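Side-chain contacts in dehydrogenase (Chromobacterium violaceum, PDB 3Q2I), which probably oxidises the sugar of UDP-N-acetylglucosaminuronic acid with NAD as cofactor, an early step in making 2,3-diacetamido-2,3-dideoxy-D-mannuronic acid: residues T90-I93 with E94-A98; W165-P168 with Q169-D173. All blocks are in the same frame, centred on the assembly; numbering follows the deposited sequence.

Contact 1 and contact 2 are both local, each made within one continuous piece of chain, yet they lie in different parts of the protein, the NAD-binding Rossmann part and the C-terminal alpha/beta part, their centres 32 Å apart and their nearest atoms about 17 Å apart. Contact 1 is a run of helix, with one flank packed on the parallel sheet and other residues reaching the surface; backbone bonds define it and two waters supplement them. Contact 2 joins a loop to a short, weakly bonded helix. It is likewise partly buried, but aromatic, cationic and ligand interactions replace regular helix pairing. Gln91 lies near the cofactor's adenine, whereas Arg167 and Tyr171 hold the UDP-sugar.

Contact 1: residues T90-I93 with E94-A98; sequences TQSI and ECSEA. With NAI (1,4-dihydronicotinamide adenine dinucleotide), chain B.
Glu94 to Glu97 bond back to Thr90 to Ile93 in a regular i to i+4 helical contact that runs through most of helix 88-97, the crossover helix between strands 78-81 and 101-104 of the Rossmann beta-alpha-beta unit. Four backbone hydrogen bonds establish it. Cys95 N meets Gln91 O at 2.9 Å, with an N-H...O angle of 176°, and Glu97 N meets Ile93 O at 2.8 Å; Glu94 N to Thr90 O and Ser96 N to Ser92 O complete the set.

Side chains and water add to this ladder. The extended chain of Glu94 stands out from the helix, and its OE2 turns toward the Thr90 end, where one water donates to it at 2.6 Å and weakly to Thr90 O; OE1 is bound by Thr68. A second water bridges the hydroxyls of Ser92 and Ser96, at 2.8 Å from Ser92 OG and 2.9 Å from Ser96 OG. Ile93 and Glu97 lie alongside each other: with CG2 anti to the backbone N (CG1 at chi1 -68°), the isoleucine methyl CG2 comes to 3.5 Å from Glu97 OE2.

Ser92 and Cys95 rest on the sheet at Val102, while Ile93 and Ser96 meet helix 112-125. Gln91 belongs to the NAD pocket, although its OE1 remains 3.7 Å from N6A of the cofactor's adenine.

The chemistry thus divides by face: small serine and cysteine side chains fit the helix against sheet and neighbouring helix, the water links the buried hydroxyls, and the carboxylates lie where solvent or an outside hydroxyl can help balance their charge.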
# COMPACT_ATOMS: atom_id res chain seq x y z
N THR A 90 21.37 8.65 26.37
CA THR A 90 21.01 8.79 27.78
C THR A 90 22.14 9.52 28.51
O THR A 90 21.83 10.36 29.36
CB THR A 90 20.63 7.51 28.54
OG1 THR A 90 21.61 6.49 28.35
CG2 THR A 90 19.28 6.96 28.09
N GLN A 91 23.39 9.16 28.21
CA GLN A 91 24.51 9.85 28.89
C GLN A 91 24.57 11.34 28.52
O GLN A 91 24.75 12.20 29.40
CB GLN A 91 25.84 9.12 28.67
CG GLN A 91 25.77 7.67 29.10
CD GLN A 91 27.08 6.92 29.03
OE1 GLN A 91 27.31 6.06 29.87
NE2 GLN A 91 27.93 7.25 28.09
N SER A 92 24.44 11.67 27.24
CA SER A 92 24.45 13.08 26.82
C SER A 92 23.37 13.87 27.55
O SER A 92 23.60 14.98 28.07
CB SER A 92 24.23 13.18 25.30
OG SER A 92 24.34 14.51 24.86
N ILE A 93 22.15 13.35 27.55
CA ILE A 93 21.03 14.04 28.20
C ILE A 93 21.31 14.27 29.70
O ILE A 93 21.08 15.37 30.22
CB ILE A 93 19.72 13.22 27.99
CG1 ILE A 93 19.28 13.23 26.51
CG2 ILE A 93 18.59 13.74 28.87
CD1 ILE A 93 18.14 12.14 26.18
N GLU A 94 21.88 13.26 30.37
CA GLU A 94 22.25 13.41 31.79
C GLU A 94 23.31 14.51 31.97
O GLU A 94 23.12 15.40 32.85
CB GLU A 94 22.78 12.09 32.34
CG GLU A 94 22.80 12.11 33.89
CD GLU A 94 23.37 10.84 34.50
OE1 GLU A 94 23.68 10.90 35.71
OE2 GLU A 94 23.59 9.80 33.81
N CYS A 95 24.36 14.50 31.14
CA CYS A 95 25.36 15.59 31.11
C CYS A 95 24.72 16.96 30.91
O CYS A 95 24.98 17.90 31.66
CB CYS A 95 26.44 15.36 30.06
SG CYS A 95 27.46 13.91 30.37
N SER A 96 23.87 17.08 29.89
CA SER A 96 23.24 18.36 29.63
C SER A 96 22.42 18.83 30.82
O SER A 96 22.48 20.01 31.21
CB SER A 96 22.32 18.31 28.42
OG SER A 96 23.04 18.05 27.25
N GLU A 97 21.63 17.91 31.38
CA GLU A 97 20.76 18.26 32.49
C GLU A 97 21.56 18.61 33.77
O GLU A 97 21.01 19.26 34.64
CB GLU A 97 19.77 17.14 32.75
CG GLU A 97 18.76 17.04 31.62
CD GLU A 97 17.76 15.93 31.79
OE1 GLU A 97 17.88 15.10 32.72
OE2 GLU A 97 16.84 15.89 30.95
N ALA A 98 22.80 18.17 33.85
CA ALA A 98 23.69 18.53 34.98
C ALA A 98 24.52 19.77 34.67
O ALA A 98 25.41 20.13 35.45
CB ALA A 98 24.64 17.37 35.32
PA NAI B . 35.07 -0.15 23.58
O1A NAI B . 34.22 -1.33 23.82
O2A NAI B . 36.62 -0.35 23.30
O5B NAI B . 34.98 0.92 24.74
C5B NAI B . 34.01 0.55 25.67
C4B NAI B . 34.23 1.37 26.93
O4B NAI B . 33.03 1.90 27.53
C3B NAI B . 34.66 0.16 27.77
O3B NAI B . 35.91 0.43 28.44
C2B NAI B . 33.44 -0.17 28.65
O2B NAI B . 33.76 -0.78 29.89
C1B NAI B . 32.92 1.28 28.83
N9A NAI B . 31.57 1.35 29.33
C8A NAI B . 30.49 0.61 28.90
N7A NAI B . 29.43 1.01 29.54
C5A NAI B . 29.72 2.09 30.34
C6A NAI B . 29.01 2.90 31.24
N6A NAI B . 27.66 2.75 31.46
N1A NAI B . 29.68 3.86 31.91
C2A NAI B . 30.97 4.00 31.72
N3A NAI B . 31.72 3.28 30.89
C4A NAI B . 31.11 2.29 30.21
O3 NAI B . 34.47 0.62 22.32
PN NAI B . 35.15 1.68 21.41
O1N NAI B . 35.64 1.05 20.14
O2N NAI B . 36.15 2.61 22.13
O5D NAI B . 33.94 2.53 20.74
C5D NAI B . 33.53 3.53 21.64
C4D NAI B . 32.64 4.56 20.95
O4D NAI B . 33.50 5.23 20.02
C3D NAI B . 31.53 3.96 20.04
O3D NAI B . 30.44 4.89 20.06
C2D NAI B . 32.16 3.98 18.64
O2D NAI B . 31.18 4.15 17.61
C1D NAI B . 33.07 5.24 18.67
N1N NAI B . 34.17 5.17 17.75
C2N NAI B . 34.40 6.18 16.93
C3N NAI B . 35.41 6.14 15.96
C7N NAI B . 35.67 7.30 15.07
O7N NAI B . 36.19 7.24 13.97
N7N NAI B . 35.32 8.55 15.48
C4N NAI B . 36.12 4.93 15.82
C5N NAI B . 35.91 3.94 16.77
C6N NAI B . 34.93 4.07 17.72
O HOH W 1 22.48 8.53 31.78
O HOH W 2 22.07 15.99 25.51

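Contact 2: residues W165-P168 with Q169-D173; sequences WTRP and QEYYD. With HP7 ((2S,3S,4R,5R,6R)-5-acetamido-6-[[[(2R,3S,4R,5R)-5-(2,4-dioxopyrimidin-1-yl)-3,4-dihydroxy-oxolan-2-yl]methoxy-hydroxy-phosphoryl]oxy-hydroxy-phosphoryl]oxy-3,4-dihydroxy-oxane-2-carboxylic acid), chain C.
Arg167 lays its CD over the ring of Tyr171 while its guanidinium reaches past toward the UDP-sugar. CD stands 3.9 Å from the ring centroid, a CH-pi contact over the centre of one face. Arg167 CZ is 5.6 Å from that centroid, so any cation-pi attraction is weak at most.

The arginine chain bends at its second torsion (chi2 -63°) and extends through chi3, which carries NE and NH1 to the sugar carboxylate. Both donate to O'P, which lies in the guanidinium plane, NE at 2.8 Å; NH1 also donates to the ring oxygen O5'. Ribose O4C sits over one guanidinium face. NH2 is tied back to Thr166 O at 2.9 Å, approaching from above the carbonyl plane, which helps fix the rotation of the guanidinium. Behind the arginine, Tyr172 crosses at about a right angle, bringing OH within 3.7 Å of Arg167 CB.

Tyr171 swings CG anti to its own N (chi1 163°), and its hydroxyl donates to the other carboxylate oxygen, O'Q, at 2.7 Å; Gln191 bonds to the same hydroxyl. The backbone of Tyr171 is tied into the turn by a bent bond from its N to Pro168 O at 3.0 Å. Glu170 CG sits between its backbone N and carbonyl carbon (chi1 59°), which brings it to 3.6 Å from Pro168 CG.

The two carboxylate oxygens are therefore held by different residues, one by an arginine and the other by a tyrosine, with the arginine CD against the tyrosine ring between the two grips. A positive guanidinium beside the uronate would probably help offset its charge, consistent with selection for an acidic sugar.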
# COMPACT_ATOMS: atom_id res chain seq x y z
N TRP A 165 35.44 -3.37 3.09
CA TRP A 165 36.36 -3.55 4.20
C TRP A 165 36.22 -4.94 4.81
O TRP A 165 35.43 -5.80 4.36
CB TRP A 165 36.05 -2.48 5.26
CG TRP A 165 36.59 -1.10 4.94
CD1 TRP A 165 37.33 -0.66 3.85
CD2 TRP A 165 36.45 0.03 5.80
NE1 TRP A 165 37.62 0.68 3.99
CE2 TRP A 165 37.07 1.13 5.17
CE3 TRP A 165 35.79 0.23 7.02
CZ2 TRP A 165 37.09 2.40 5.75
CZ3 TRP A 165 35.82 1.50 7.61
CH2 TRP A 165 36.46 2.58 6.97
N THR A 166 36.98 -5.18 5.88
CA THR A 166 37.00 -6.51 6.44
C THR A 166 36.92 -6.49 7.94
O THR A 166 37.76 -5.84 8.56
CB THR A 166 38.33 -7.23 6.08
OG1 THR A 166 38.53 -7.17 4.67
CG2 THR A 166 38.29 -8.65 6.60
N ARG A 167 35.95 -7.18 8.54
CA ARG A 167 35.81 -7.29 9.99
C ARG A 167 35.50 -8.74 10.27
O ARG A 167 34.49 -9.28 9.82
CB ARG A 167 34.66 -6.45 10.56
CG ARG A 167 34.79 -4.96 10.34
CD ARG A 167 36.03 -4.41 11.04
NE ARG A 167 36.13 -2.96 10.95
CZ ARG A 167 36.78 -2.32 9.99
NH1 ARG A 167 36.83 -0.99 10.03
NH2 ARG A 167 37.37 -2.98 8.99
N PRO A 168 36.41 -9.44 10.99
CA PRO A 168 36.19 -10.86 11.23
C PRO A 168 35.28 -11.02 12.45
O PRO A 168 35.03 -10.04 13.15
CB PRO A 168 37.63 -11.36 11.57
CG PRO A 168 38.25 -10.13 12.24
CD PRO A 168 37.74 -8.98 11.41
N GLN A 169 34.79 -12.23 12.70
CA GLN A 169 33.95 -12.45 13.87
C GLN A 169 34.58 -11.93 15.17
O GLN A 169 33.87 -11.45 16.08
CB GLN A 169 33.54 -13.92 13.99
CG GLN A 169 32.52 -14.23 15.05
CD GLN A 169 31.18 -13.62 14.71
OE1 GLN A 169 30.75 -13.65 13.54
NE2 GLN A 169 30.55 -13.01 15.69
N GLU A 170 35.89 -12.07 15.32
CA GLU A 170 36.52 -11.73 16.60
C GLU A 170 36.40 -10.23 16.89
O GLU A 170 36.34 -9.82 18.05
CB GLU A 170 38.01 -12.16 16.63
CG GLU A 170 38.87 -11.52 15.55
CD GLU A 170 40.36 -11.52 15.87
OE1 GLU A 170 41.13 -10.90 15.09
OE2 GLU A 170 40.76 -12.14 16.88
N TYR A 171 36.26 -9.40 15.85
CA TYR A 171 36.00 -7.97 16.03
C TYR A 171 34.68 -7.73 16.78
O TYR A 171 34.61 -6.94 17.74
CB TYR A 171 36.00 -7.30 14.64
CG TYR A 171 35.36 -5.93 14.64
CD1 TYR A 171 36.08 -4.79 14.96
CD2 TYR A 171 33.99 -5.78 14.39
CE1 TYR A 171 35.50 -3.53 15.01
CE2 TYR A 171 33.40 -4.54 14.45
CZ TYR A 171 34.14 -3.43 14.73
OH TYR A 171 33.54 -2.20 14.77
N TYR A 172 33.61 -8.36 16.32
CA TYR A 172 32.31 -8.23 16.97
C TYR A 172 32.25 -8.91 18.33
O TYR A 172 31.59 -8.43 19.22
CB TYR A 172 31.22 -8.83 16.07
CG TYR A 172 31.19 -8.17 14.71
CD1 TYR A 172 30.44 -7.00 14.50
CD2 TYR A 172 31.85 -8.73 13.61
CE1 TYR A 172 30.40 -6.40 13.28
CE2 TYR A 172 31.78 -8.13 12.35
CZ TYR A 172 31.05 -6.94 12.21
OH TYR A 172 31.00 -6.40 10.96
N ASP A 173 33.02 -9.98 18.53
CA ASP A 173 32.91 -10.73 19.78
C ASP A 173 33.70 -10.02 20.89
O ASP A 173 33.58 -10.40 22.07
CB ASP A 173 33.55 -12.12 19.57
CG ASP A 173 32.65 -13.07 18.80
OD1 ASP A 173 31.55 -12.70 18.40
OD2 ASP A 173 33.08 -14.23 18.58
N1 HP7 C . 40.31 -5.09 10.39
C2 HP7 C . 40.51 -6.24 9.76
O2 HP7 C . 40.24 -7.32 10.34
N3 HP7 C . 41.02 -6.28 8.52
C4 HP7 C . 41.34 -5.15 7.89
O4 HP7 C . 41.87 -5.25 6.76
C5 HP7 C . 41.13 -3.91 8.52
C6 HP7 C . 40.61 -3.92 9.80
PA HP7 C . 40.85 -0.18 11.86
PB HP7 C . 39.76 2.35 12.47
O'P HP7 C . 35.35 -0.78 12.56
O'Q HP7 C . 35.14 -0.05 14.62
C1' HP7 C . 37.43 2.42 11.28
O1A HP7 C . 41.26 -0.02 10.41
O1B HP7 C . 40.43 2.86 11.22
C1C HP7 C . 39.68 -5.12 11.72
C2' HP7 C . 36.44 3.56 10.97
N2' HP7 C . 37.16 4.82 10.79
O2A HP7 C . 41.84 -0.08 12.99
O2B HP7 C . 40.24 2.72 13.86
C2C HP7 C . 40.69 -5.24 12.86
O2C HP7 C . 40.07 -6.13 13.79
C3' HP7 C . 35.42 3.72 12.08
O3' HP7 C . 34.37 4.56 11.55
O3A HP7 C . 39.61 0.77 12.26
O3B HP7 C . 38.20 2.82 12.42
C3C HP7 C . 40.69 -3.85 13.47
O3C HP7 C . 40.97 -3.91 14.87
C4' HP7 C . 34.80 2.36 12.47
O4' HP7 C . 33.97 2.46 13.62
C4C HP7 C . 39.27 -3.33 13.23
O4C HP7 C . 39.04 -3.86 11.91
C5' HP7 C . 35.98 1.45 12.89
O5' HP7 C . 36.72 1.25 11.70
C5C HP7 C . 39.28 -1.82 13.14
O5C HP7 C . 40.08 -1.58 11.98
C6' HP7 C . 35.46 0.13 13.41
C7' HP7 C . 37.16 5.59 9.70
O7' HP7 C . 36.48 5.43 8.68
C8' HP7 C . 38.10 6.78 9.75